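Local coordinates for protein Cag-Z (Helicobacter pylori, PDB 1S2X) that is of unknown function but is encoded by the cag pathogenicity island, whose genes specify a type IV secretion system, with which it is probably associated, at residues S116-N120 / I175-Y179; Y79-L83 / E126-I130. The protein carries 1 engineered substitution. All blocks are in the same frame, centred on the assembly; numbering follows the deposited sequence.

Contact 1: residues S116-N120 / I175-Y179; sequences SDNFN and IGTKY
Y179 lays its ring along helix 116-120 and gives up 102 Å² to it, the largest share of the 348 Å² buried between the segments. The CA-to-CB bond points sideways, but chi1 at 171° (t) swings the ring onto the neighbouring helix: its edge meets the carbonyl of S116 (S116 O to Y179 CD2, 3.5 Å), and N120 CB lies 3.7 Å from Y179 CD2. At the tip, Y179 OH donates a weak hydrogen bond to D117 OD1 at 3.4 Å. Both segments are regular alpha helix, S116 O accepting N120 N and I175 O accepting Y179 N. Their axes approach to 9.9 Å at 176°, almost exactly antiparallel, with S116 and Y179 in register (CA to CA, 6.0 Å). This is side-by-side packing of two long helices, 105-135 and 161-183, in the elongated all-helical bundle of the CagZ fold. F119, also t (169°), points toward 175-179; its edge abuts the carbonyl of I175 (F119 CE1 to I175 O, 3.6 Å) and touches K178 (F119 CE1 to K178 CB, 3.7 Å), while helix 74-101 covers it through S87, Y88 and C91. The amine of K178 leads away to a salt bridge with D174. I175 CG2 touches both N120 OD1 (3.6 Å) and F119 CE1 (4.2 Å).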
ATOM      1  N   SER A 116      -8.252  16.927   5.243  1.00 43.83           N
ATOM      2  CA  SER A 116      -8.715  15.789   4.459  1.00 47.87           C
ATOM      3  C   SER A 116      -7.838  15.551   3.236  1.00 47.97           C
ATOM      4  O   SER A 116      -7.620  14.404   2.841  1.00 45.87           O
ATOM      5  CB  SER A 116     -10.178  16.021   4.066  1.00 50.04           C
ATOM      6  OG  SER A 116     -10.288  17.157   3.220  1.00 62.70           O
ATOM      7  N   ASP A 117      -7.320  16.608   2.629  1.00 48.25           N
ATOM      8  CA  ASP A 117      -6.426  16.530   1.483  1.00 44.06           C
ATOM      9  C   ASP A 117      -5.106  15.869   1.879  1.00 43.82           C
ATOM     10  O   ASP A 117      -4.492  15.181   1.069  1.00 44.42           O
ATOM     11  CB  ASP A 117      -6.102  17.894   0.889  1.00 45.28           C
ATOM     12  CG  ASP A 117      -7.199  18.538   0.077  1.00 43.60           C
ATOM     13  OD1 ASP A 117      -8.142  17.858  -0.373  1.00 56.35           O
ATOM     14  OD2 ASP A 117      -7.110  19.763  -0.135  1.00 48.99           O
ATOM     15  N   ASN A 118      -4.666  16.083   3.119  1.00 35.83           N
ATOM     16  CA  ASN A 118      -3.422  15.446   3.532  1.00 39.32           C
ATOM     17  C   ASN A 118      -3.682  13.994   3.931  1.00 49.38           C
ATOM     18  O   ASN A 118      -2.770  13.167   3.850  1.00 40.94           O
ATOM     19  CB  ASN A 118      -2.758  16.211   4.678  1.00 36.08           C
ATOM     20  CG  ASN A 118      -2.152  17.516   4.204  1.00 44.39           C
ATOM     21  OD1 ASN A 118      -1.946  17.715   3.002  1.00 56.17           O
ATOM     22  ND2 ASN A 118      -1.862  18.407   5.148  1.00 46.14           N
ATOM     23  N   PHE A 119      -4.911  13.718   4.358  1.00 48.15           N
ATOM     24  CA  PHE A 119      -5.337  12.347   4.643  1.00 45.14           C
ATOM     25  C   PHE A 119      -5.372  11.579   3.320  1.00 40.67           C
ATOM     26  O   PHE A 119      -4.837  10.478   3.199  1.00 45.41           O
ATOM     27  CB  PHE A 119      -6.686  12.274   5.352  1.00 33.84           C
ATOM     28  CG  PHE A 119      -7.305  10.888   5.432  1.00 32.31           C
ATOM     29  CD1 PHE A 119      -8.234  10.455   4.498  1.00 36.44           C
ATOM     30  CD2 PHE A 119      -6.954  10.013   6.441  1.00 33.97           C
ATOM     31  CE1 PHE A 119      -8.787   9.188   4.553  1.00 32.45           C
ATOM     32  CE2 PHE A 119      -7.488   8.732   6.502  1.00 33.67           C
ATOM     33  CZ  PHE A 119      -8.395   8.314   5.552  1.00 29.19           C
ATOM     34  N   ASN A 120      -6.016  12.186   2.322  1.00 33.27           N
ATOM     35  CA  ASN A 120      -6.143  11.497   1.047  1.00 40.98           C
ATOM     36  C   ASN A 120      -4.763  11.163   0.470  1.00 48.80           C
ATOM     37  O   ASN A 120      -4.576  10.071  -0.062  1.00 41.31           O
ATOM     38  CB  ASN A 120      -6.924  12.320   0.027  1.00 43.09           C
ATOM     39  CG  ASN A 120      -7.356  11.467  -1.157  1.00 53.63           C
ATOM     40  OD1 ASN A 120      -7.791  10.330  -0.968  1.00 50.56           O
ATOM     41  ND2 ASN A 120      -7.252  11.980  -2.377  1.00 40.61           N
ATOM     42  N   ILE A 175     -10.625   4.577   1.752  1.00 39.20           N
ATOM     43  CA  ILE A 175      -9.933   5.855   1.884  1.00 29.96           C
ATOM     44  C   ILE A 175     -10.802   6.957   1.275  1.00 42.83           C
ATOM     45  O   ILE A 175     -10.948   8.018   1.885  1.00 39.38           O
ATOM     46  CB  ILE A 175      -8.563   5.837   1.197  1.00 30.26           C
ATOM     47  CG1 ILE A 175      -7.480   5.076   1.977  1.00 32.86           C
ATOM     48  CG2 ILE A 175      -8.088   7.243   0.890  1.00 37.25           C
ATOM     49  CD1 ILE A 175      -6.217   4.843   1.171  1.00 26.66           C
ATOM     50  N   GLY A 176     -11.360   6.644   0.104  1.00 38.35           N
ATOM     51  CA  GLY A 176     -12.272   7.498  -0.638  1.00 38.17           C
ATOM     52  C   GLY A 176     -13.531   7.817   0.144  1.00 42.19           C
ATOM     53  O   GLY A 176     -14.035   8.946   0.146  1.00 49.52           O
ATOM     54  N   THR A 177     -14.062   6.819   0.849  1.00 38.25           N
ATOM     55  CA  THR A 177     -15.205   7.042   1.726  1.00 43.45           C
ATOM     56  C   THR A 177     -14.846   7.786   3.000  1.00 46.19           C
ATOM     57  O   THR A 177     -15.661   8.523   3.564  1.00 52.89           O
ATOM     58  CB  THR A 177     -15.831   5.695   2.140  1.00 41.35           C
ATOM     59  OG1 THR A 177     -16.182   5.037   0.926  1.00 31.94           O
ATOM     60  CG2 THR A 177     -17.090   5.917   2.961  1.00 45.25           C
ATOM     61  N   LYS A 178     -13.614   7.581   3.466  1.00 42.28           N
ATOM     62  CA  LYS A 178     -13.201   8.284   4.680  1.00 43.09           C
ATOM     63  C   LYS A 178     -12.878   9.732   4.327  1.00 52.45           C
ATOM     64  O   LYS A 178     -13.046  10.653   5.124  1.00 57.06           O
ATOM     65  CB  LYS A 178     -12.024   7.572   5.339  1.00 40.32           C
ATOM     66  CG  LYS A 178     -12.399   6.339   6.155  1.00 40.71           C
ATOM     67  CD  LYS A 178     -11.154   5.595   6.604  1.00 47.02           C
ATOM     68  CE  LYS A 178     -11.374   4.828   7.902  1.00 48.43           C
ATOM     69  NZ  LYS A 178     -11.942   3.470   7.657  1.00 50.05           N
ATOM     70  N   TYR A 179     -12.408   9.917   3.093  1.00 52.60           N
ATOM     71  CA  TYR A 179     -12.157  11.255   2.582  1.00 52.25           C
ATOM     72  C   TYR A 179     -13.478  12.029   2.526  1.00 52.57           C
ATOM     73  O   TYR A 179     -13.521  13.192   2.912  1.00 46.22           O
ATOM     74  CB  TYR A 179     -11.516  11.232   1.197  1.00 50.62           C
ATOM     75  CG  TYR A 179     -11.427  12.592   0.543  1.00 48.11           C
ATOM     76  CD1 TYR A 179     -12.352  13.023  -0.398  1.00 45.03           C
ATOM     77  CD2 TYR A 179     -10.393  13.456   0.886  1.00 49.34           C
ATOM     78  CE1 TYR A 179     -12.252  14.268  -0.981  1.00 51.76           C
ATOM     79  CE2 TYR A 179     -10.284  14.707   0.310  1.00 48.38           C
ATOM     80  CZ  TYR A 179     -11.215  15.102  -0.622  1.00 52.57           C
ATOM     81  OH  TYR A 179     -11.107  16.345  -1.201  1.00 71.94           O
TER

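Contact 2: residues Y79-L83 / E126-I130; sequences YLNNL and EVARI
Two alpha-helical segments run antiparallel here, their axes 172° apart in direction and 10.7 Å apart at closest approach, with L80 opposite V127 (CA to CA, 6.6 Å). L83 N bonds to Y79 O and I130 N to E126 O, confirming the helical turn on each side. Apolar packing centres on L80, which points toward 126-130 in the m,t rotamer and loses 82 Å² of the 280 Å² buried. It packs on I130 (L80 CD1 to I130 CG2, 3.6 Å) and with both methyls on V127 (L80 CD2 and CD1 to V127 CG2, 3.9 and 4.1 Å). L83 CD2 packs on E126 CB at 3.9 Å, and Y79 CE2 on I130 CD1 at 3.9 Å. Helix 161-183 extends this layer, L168 touching both L80 and V127, as expected in the interior of a helical bundle; L21 of helix 14-23 covers Y79 and L83. The polar interactions form a short chain. Y79, chi1 166° (t), carries its hydroxyl across to donate a hydrogen bond from Y79 OH to E126 OE2 at 2.9 Å. One helical turn on, R129 pairs with the same carboxylate in a salt bridge, R129 NE to E126 OE1 and R129 NH2 to E126 OE2 both measuring 3.0 Å. E126 is therefore neutralised within its own helix while still accepting the tyrosine hydrogen bond, so a charged side chain can border a largely hydrophobic interface.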
ATOM      1  N   TYR A  79      -1.179  -3.739   7.522  1.00 49.55           N
ATOM      2  CA  TYR A  79      -0.404  -2.519   7.726  1.00 37.97           C
ATOM      3  C   TYR A  79      -1.182  -1.322   7.172  1.00 38.25           C
ATOM      4  O   TYR A  79      -1.408  -0.332   7.867  1.00 46.19           O
ATOM      5  CB  TYR A  79       0.988  -2.589   7.085  1.00 38.82           C
ATOM      6  CG  TYR A  79       1.635  -1.220   6.996  1.00 41.98           C
ATOM      7  CD1 TYR A  79       2.166  -0.600   8.123  1.00 39.53           C
ATOM      8  CD2 TYR A  79       1.707  -0.539   5.789  1.00 36.15           C
ATOM      9  CE1 TYR A  79       2.751   0.651   8.038  1.00 30.39           C
ATOM     10  CE2 TYR A  79       2.288   0.712   5.698  1.00 39.50           C
ATOM     11  CZ  TYR A  79       2.810   1.308   6.830  1.00 39.16           C
ATOM     12  OH  TYR A  79       3.394   2.556   6.733  1.00 36.18           O
ATOM     13  N   LEU A  80      -1.616  -1.413   5.917  1.00 37.57           N
ATOM     14  CA  LEU A  80      -2.362  -0.314   5.319  1.00 36.68           C
ATOM     15  C   LEU A  80      -3.674  -0.020   6.034  1.00 43.10           C
ATOM     16  O   LEU A  80      -3.989   1.162   6.216  1.00 35.87           O
ATOM     17  CB  LEU A  80      -2.639  -0.602   3.840  1.00 27.44           C
ATOM     18  CG  LEU A  80      -1.360  -0.518   2.994  1.00 27.78           C
ATOM     19  CD1 LEU A  80      -1.623  -1.026   1.590  1.00 28.86           C
ATOM     20  CD2 LEU A  80      -0.845   0.918   3.022  1.00 28.14           C
ATOM     21  N   ASN A  81      -4.411  -1.060   6.417  1.00 38.88           N
ATOM     22  CA  ASN A  81      -5.663  -0.823   7.142  1.00 46.69           C
ATOM     23  C   ASN A  81      -5.389  -0.080   8.445  1.00 39.99           C
ATOM     24  O   ASN A  81      -6.055   0.897   8.780  1.00 48.18           O
ATOM     25  CB  ASN A  81      -6.397  -2.141   7.410  1.00 51.15           C
ATOM     26  CG  ASN A  81      -7.804  -1.936   7.926  1.00 58.33           C
ATOM     27  OD1 ASN A  81      -8.782  -2.038   7.173  1.00 69.19           O
ATOM     28  ND2 ASN A  81      -7.935  -1.646   9.220  1.00 64.96           N
ATOM     29  N   ASN A  82      -4.406  -0.534   9.216  1.00 40.93           N
ATOM     30  CA  ASN A  82      -4.033   0.103  10.468  1.00 35.86           C
ATOM     31  C   ASN A  82      -3.656   1.568  10.268  1.00 52.11           C
ATOM     32  O   ASN A  82      -4.103   2.451  10.989  1.00 44.63           O
ATOM     33  CB  ASN A  82      -2.846  -0.614  11.105  1.00 34.09           C
ATOM     34  CG  ASN A  82      -3.196  -2.046  11.473  1.00 42.55           C
ATOM     35  OD1 ASN A  82      -4.346  -2.455  11.302  1.00 44.33           O
ATOM     36  ND2 ASN A  82      -2.204  -2.783  11.963  1.00 52.02           N
ATOM     37  N   LEU A  83      -2.807   1.809   9.272  1.00 51.24           N
ATOM     38  CA  LEU A  83      -2.368   3.147   8.925  1.00 36.30           C
ATOM     39  C   LEU A  83      -3.525   4.050   8.538  1.00 31.51           C
ATOM     40  O   LEU A  83      -3.648   5.183   8.994  1.00 52.55           O
ATOM     41  CB  LEU A  83      -1.382   3.093   7.738  1.00 34.51           C
ATOM     42  CG  LEU A  83      -0.922   4.484   7.278  1.00 35.02           C
ATOM     43  CD1 LEU A  83       0.557   4.658   7.572  1.00 42.81           C
ATOM     44  CD2 LEU A  83      -1.227   4.697   5.806  1.00 29.53           C
ATOM     45  N   GLU A 126       0.907   5.850   0.633  1.00 32.65           N
ATOM     46  CA  GLU A 126       1.467   4.656   1.278  1.00 30.61           C
ATOM     47  C   GLU A 126       0.918   3.389   0.627  1.00 29.72           C
ATOM     48  O   GLU A 126       1.653   2.400   0.539  1.00 36.21           O
ATOM     49  CB  GLU A 126       1.212   4.644   2.783  1.00 38.15           C
ATOM     50  CG  GLU A 126       2.212   5.466   3.580  1.00 37.27           C
ATOM     51  CD  GLU A 126       3.584   4.817   3.589  1.00 41.74           C
ATOM     52  OE1 GLU A 126       4.521   5.426   3.041  1.00 45.96           O
ATOM     53  OE2 GLU A 126       3.724   3.702   4.136  1.00 37.02           O
ATOM     54  N   VAL A 127      -0.326   3.389   0.173  1.00 34.40           N
ATOM     55  CA  VAL A 127      -0.882   2.255  -0.563  1.00 32.77           C
ATOM     56  C   VAL A 127      -0.135   2.024  -1.875  1.00 32.87           C
ATOM     57  O   VAL A 127       0.107   0.885  -2.280  1.00 33.64           O
ATOM     58  CB  VAL A 127      -2.376   2.435  -0.893  1.00 30.05           C
ATOM     59  CG1 VAL A 127      -2.861   1.294  -1.769  1.00 34.70           C
ATOM     60  CG2 VAL A 127      -3.225   2.509   0.366  1.00 37.94           C
ATOM     61  N   ALA A 128       0.261   3.072  -2.588  1.00 31.95           N
ATOM     62  CA  ALA A 128       1.030   2.927  -3.827  1.00 28.71           C
ATOM     63  C   ALA A 128       2.427   2.383  -3.575  1.00 29.79           C
ATOM     64  O   ALA A 128       3.032   1.622  -4.327  1.00 47.03           O
ATOM     65  CB  ALA A 128       1.145   4.261  -4.546  1.00 40.30           C
ATOM     66  N   ARG A 129       3.004   2.783  -2.447  1.00 29.81           N
ATOM     67  CA  ARG A 129       4.334   2.272  -2.139  1.00 33.72           C
ATOM     68  C   ARG A 129       4.268   0.773  -1.882  1.00 35.81           C
ATOM     69  O   ARG A 129       5.064  -0.038  -2.354  1.00 26.91           O
ATOM     70  CB  ARG A 129       4.858   3.069  -0.947  1.00 30.07           C
ATOM     71  CG  ARG A 129       6.126   2.499  -0.333  1.00 41.78           C
ATOM     72  CD  ARG A 129       6.660   3.446   0.736  1.00 47.06           C
ATOM     73  NE  ARG A 129       6.133   3.079   2.051  1.00 42.61           N
ATOM     74  CZ  ARG A 129       6.656   2.118   2.803  1.00 37.15           C
ATOM     75  NH1 ARG A 129       7.709   1.433   2.383  1.00 46.04           N
ATOM     76  NH2 ARG A 129       6.124   1.844   3.984  1.00 40.73           N
ATOM     77  N   ILE A 130       3.271   0.387  -1.080  1.00 39.04           N
ATOM     78  CA  ILE A 130       3.087  -1.016  -0.742  1.00 32.96           C
ATOM     79  C   ILE A 130       2.682  -1.775  -2.004  1.00 30.35           C
ATOM     80  O   ILE A 130       3.142  -2.902  -2.187  1.00 28.13           O
ATOM     81  CB  ILE A 130       2.048  -1.255   0.355  1.00 29.31           C
ATOM     82  CG1 ILE A 130       2.642  -1.313   1.774  1.00 34.50           C
ATOM     83  CG2 ILE A 130       1.269  -2.531   0.092  1.00 28.00           C
ATOM     84  CD1 ILE A 130       3.583  -0.172   2.088  1.00 28.92           C
TER

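Helix 105-135 is common to both contacts: it pairs with helix 161-183 in contact 1 and with helix 74-101 in contact 2, antiparallel each time. The two centres lie about 13 Å apart, and the contacts touch where I175 CD1 packs on V127 CG2 at 3.9 Å. Contact 2, its centre about 4 Å from that of the chain, is buried and joined by branched aliphatic side chains, with a strong tyrosine-carboxylate bond at its border. Contact 1, its centre about 15 Å from that of the chain, is partly buried; there aromatic ring edges meet backbone carbonyls, and the polar link is weak. It has the closer axes and the larger buried area, despite its more peripheral place.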